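Local coordinates for fibrinogen alpha subunit (Gallus gallus, PDB 1M1J), which is probably cleaved by thrombin and then polymerises with the fibrinogen beta and gamma chains into the insoluble fibrin matrix of blood clots, at residues 145-149 and 179-183. Numbering follows the deposited sequence.
Sequences VVEMK and YDNIQ
In fibrinogen the alpha chain turns back at the far end of its long coiled-coil helix and lays a fourth strand along the three-chain bundle, and Tyr-179 on the returning chain meets Lys-149, Val-145 and Met-148. Residues 145-149 belong to helix 82-160 and residues 179-183 to the returning helix 178-191; the segments run antiparallel at 177°, their axes 11.4 Å apart. The Tyr-179 side chain reaches across to the long helix. With CG anti to its own carbonyl carbon (chi1 -75°), it meets the backbone there, where Lys-149 CA sits over one face of the ring, 4.0 Å from the Tyr-179 ring centroid in a CH-pi contact. The extended Lys-149 chain runs back alongside the tyrosine, pointing the other way, and bends only at its last torsion, chi4 61°, bringing NZ to 3.9 Å from Tyr-179 CB. Round the rim, Val-145 CG1 lies 4.0 Å from Tyr-179 CD1, while the Met-148 side chain runs at about a right angle to that of Tyr-179, with Met-148 CG near the ring edge in a position the model leaves doubtful. The other branch of the valine, Val-145 CG2, packs 4.0 Å from Ile-182 CG2, about one helical turn on from the tyrosine. At the far end of the ring, Tyr-179 OH makes a weak hydrogen bond to Glu-152, further along the same long helix. An alanine in place of Tyr-179 would probably leave a gap between the helices, with Val-145 stripped of its aromatic neighbour and Glu-152 of its hydroxyl partner. Side chains of another protein chain also pack on Val-145, Lys-149, Tyr-179 and Ile-182. Apolar and CH-pi packing thus joins the two segments, while the hydroxyl of the buried tyrosine finds a weak partner in Glu-152, outside them.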
ATOM      1  N   VAL D 145     -74.112  92.186  72.722  1.00 43.61           N
ATOM      2  CA  VAL D 145     -73.514  93.513  72.664  1.00 45.30           C
ATOM      3  C   VAL D 145     -74.447  94.464  71.916  1.00 54.91           C
ATOM      4  O   VAL D 145     -74.354  95.680  72.065  1.00 63.85           O
ATOM      5  CB  VAL D 145     -72.141  93.492  71.958  1.00 33.94           C
ATOM      6  CG1 VAL D 145     -71.656  94.908  71.714  1.00 33.63           C
ATOM      7  CG2 VAL D 145     -71.125  92.760  72.817  1.00 33.08           C
ATOM      8  N   VAL D 146     -75.347  93.913  71.109  1.00 57.99           N
ATOM      9  CA  VAL D 146     -76.295  94.740  70.364  1.00 61.62           C
ATOM     10  C   VAL D 146     -77.459  95.144  71.264  1.00 57.18           C
ATOM     11  O   VAL D 146     -77.808  96.321  71.352  1.00 55.30           O
ATOM     12  CB  VAL D 146     -76.846  93.989  69.110  1.00 65.81           C
ATOM     13  CG1 VAL D 146     -78.152  94.631  68.620  1.00 53.01           C
ATOM     14  CG2 VAL D 146     -75.817  94.037  67.996  1.00 59.63           C
ATOM     15  N   GLU D 147     -78.052  94.157  71.925  1.00 51.52           N
ATOM     16  CA  GLU D 147     -79.174  94.390  72.820  1.00 54.75           C
ATOM     17  C   GLU D 147     -78.761  95.294  73.972  1.00 56.88           C
ATOM     18  O   GLU D 147     -79.540  96.130  74.423  1.00 64.95           O
ATOM     19  CB  GLU D 147     -79.676  93.062  73.378  1.00 47.37           C
ATOM     20  CG  GLU D 147     -80.891  93.173  74.280  1.00 63.88           C
ATOM     21  CD  GLU D 147     -81.361  91.814  74.764  1.00 75.10           C
ATOM     22  OE1 GLU D 147     -82.428  91.731  75.409  1.00 76.19           O
ATOM     23  OE2 GLU D 147     -80.653  90.820  74.496  1.00 84.08           O
ATOM     24  N   MET D 148     -77.526  95.118  74.432  1.00 49.98           N
ATOM     25  CA  MET D 148     -76.989  95.888  75.542  1.00 46.66           C
ATOM     26  C   MET D 148     -76.813  97.360  75.186  1.00 52.59           C
ATOM     27  O   MET D 148     -77.273  98.232  75.916  1.00 64.25           O
ATOM     28  CB  MET D 148     -75.649  95.297  75.984  1.00 43.45           C
ATOM     29  CG  MET D 148     -75.220  95.676  77.391  1.00 58.53           C
ATOM     30  SD  MET D 148     -76.204  94.891  78.687  1.00 55.71           S
ATOM     31  CE  MET D 148     -77.498  96.055  78.855  1.00 64.24           C
ATOM     32  N   LYS D 149     -76.153  97.643  74.065  1.00 58.58           N
ATOM     33  CA  LYS D 149     -75.935  99.025  73.644  1.00 56.11           C
ATOM     34  C   LYS D 149     -77.266  99.764  73.565  1.00 60.10           C
ATOM     35  O   LYS D 149     -77.319 100.985  73.703  1.00 65.46           O
ATOM     36  CB  LYS D 149     -75.231  99.076  72.287  1.00 52.12           C
ATOM     37  CG  LYS D 149     -74.835 100.480  71.857  1.00 63.74           C
ATOM     38  CD  LYS D 149     -73.880 100.466  70.668  1.00 67.21           C
ATOM     39  CE  LYS D 149     -73.447 101.881  70.278  1.00 69.18           C
ATOM     40  NZ  LYS D 149     -72.718 102.598  71.366  1.00 72.59           N
ATOM     41  N   TYR D 179     -68.540 100.580  74.324  1.00 70.08           N
ATOM     42  CA  TYR D 179     -68.964  99.606  73.335  1.00 69.70           C
ATOM     43  C   TYR D 179     -68.088  99.478  72.106  1.00 74.32           C
ATOM     44  O   TYR D 179     -67.869  98.367  71.625  1.00 74.84           O
ATOM     45  CB  TYR D 179     -70.399  99.889  72.926  1.00 65.81           C
ATOM     46  CG  TYR D 179     -71.364  99.454  73.988  1.00 69.75           C
ATOM     47  CD1 TYR D 179     -71.640  98.103  74.182  1.00 73.37           C
ATOM     48  CD2 TYR D 179     -71.964 100.382  74.835  1.00 63.92           C
ATOM     49  CE1 TYR D 179     -72.491  97.683  75.196  1.00 84.08           C
ATOM     50  CE2 TYR D 179     -72.815  99.976  75.852  1.00 75.67           C
ATOM     51  CZ  TYR D 179     -73.077  98.624  76.030  1.00 85.19           C
ATOM     52  OH  TYR D 179     -73.920  98.212  77.038  1.00 82.45           O
ATOM     53  N   ASP D 180     -67.579 100.589  71.586  1.00 82.61           N
ATOM     54  CA  ASP D 180     -66.737 100.496  70.399  1.00 89.47           C
ATOM     55  C   ASP D 180     -65.415  99.805  70.731  1.00 89.75           C
ATOM     56  O   ASP D 180     -64.741  99.263  69.850  1.00 90.14           O
ATOM     57  CB  ASP D 180     -66.489 101.882  69.782  1.00 91.54           C
ATOM     58  CG  ASP D 180     -65.780 102.830  70.721  1.00 96.31           C
ATOM     59  OD1 ASP D 180     -64.693 102.474  71.230  1.00 98.21           O
ATOM     60  OD2 ASP D 180     -66.311 103.940  70.938  1.00100.05           O
ATOM     61  N   ASN D 181     -65.056  99.816  72.010  1.00 86.54           N
ATOM     62  CA  ASN D 181     -63.831  99.171  72.452  1.00 84.25           C
ATOM     63  C   ASN D 181     -64.111  97.671  72.567  1.00 82.58           C
ATOM     64  O   ASN D 181     -63.243  96.833  72.308  1.00 79.30           O
ATOM     65  CB  ASN D 181     -63.396  99.744  73.799  1.00 89.64           C
ATOM     66  CG  ASN D 181     -61.982  99.351  74.168  1.00 98.60           C
ATOM     67  OD1 ASN D 181     -61.418  99.860  75.134  1.00108.04           O
ATOM     68  ND2 ASN D 181     -61.398  98.438  73.398  1.00103.87           N
ATOM     69  N   ILE D 182     -65.336  97.336  72.959  1.00 79.68           N
ATOM     70  CA  ILE D 182     -65.736  95.944  73.073  1.00 71.28           C
ATOM     71  C   ILE D 182     -65.814  95.390  71.666  1.00 75.58           C
ATOM     72  O   ILE D 182     -65.277  94.323  71.376  1.00 78.19           O
ATOM     73  CB  ILE D 182     -67.129  95.795  73.704  1.00 67.08           C
ATOM     74  CG1 ILE D 182     -67.106  96.293  75.144  1.00 59.31           C
ATOM     75  CG2 ILE D 182     -67.581  94.352  73.624  1.00 60.49           C
ATOM     76  CD1 ILE D 182     -66.006  95.684  75.969  1.00 73.82           C
ATOM     77  N   GLN D 183     -66.492  96.129  70.792  1.00 76.16           N
ATOM     78  CA  GLN D 183     -66.653  95.715  69.406  1.00 72.59           C
ATOM     79  C   GLN D 183     -65.291  95.591  68.736  1.00 72.89           C
ATOM     80  O   GLN D 183     -65.140  94.896  67.731  1.00 78.26           O
ATOM     81  CB  GLN D 183     -67.521  96.717  68.648  1.00 67.91           C
ATOM     82  CG  GLN D 183     -67.997  96.203  67.301  1.00 66.34           C
ATOM     83  CD  GLN D 183     -68.838  94.935  67.415  1.00 74.90           C
ATOM     84  OE1 GLN D 183     -70.006  94.973  67.825  1.00 63.66           O
ATOM     85  NE2 GLN D 183     -68.239  93.800  67.056  1.00 66.95           N
TER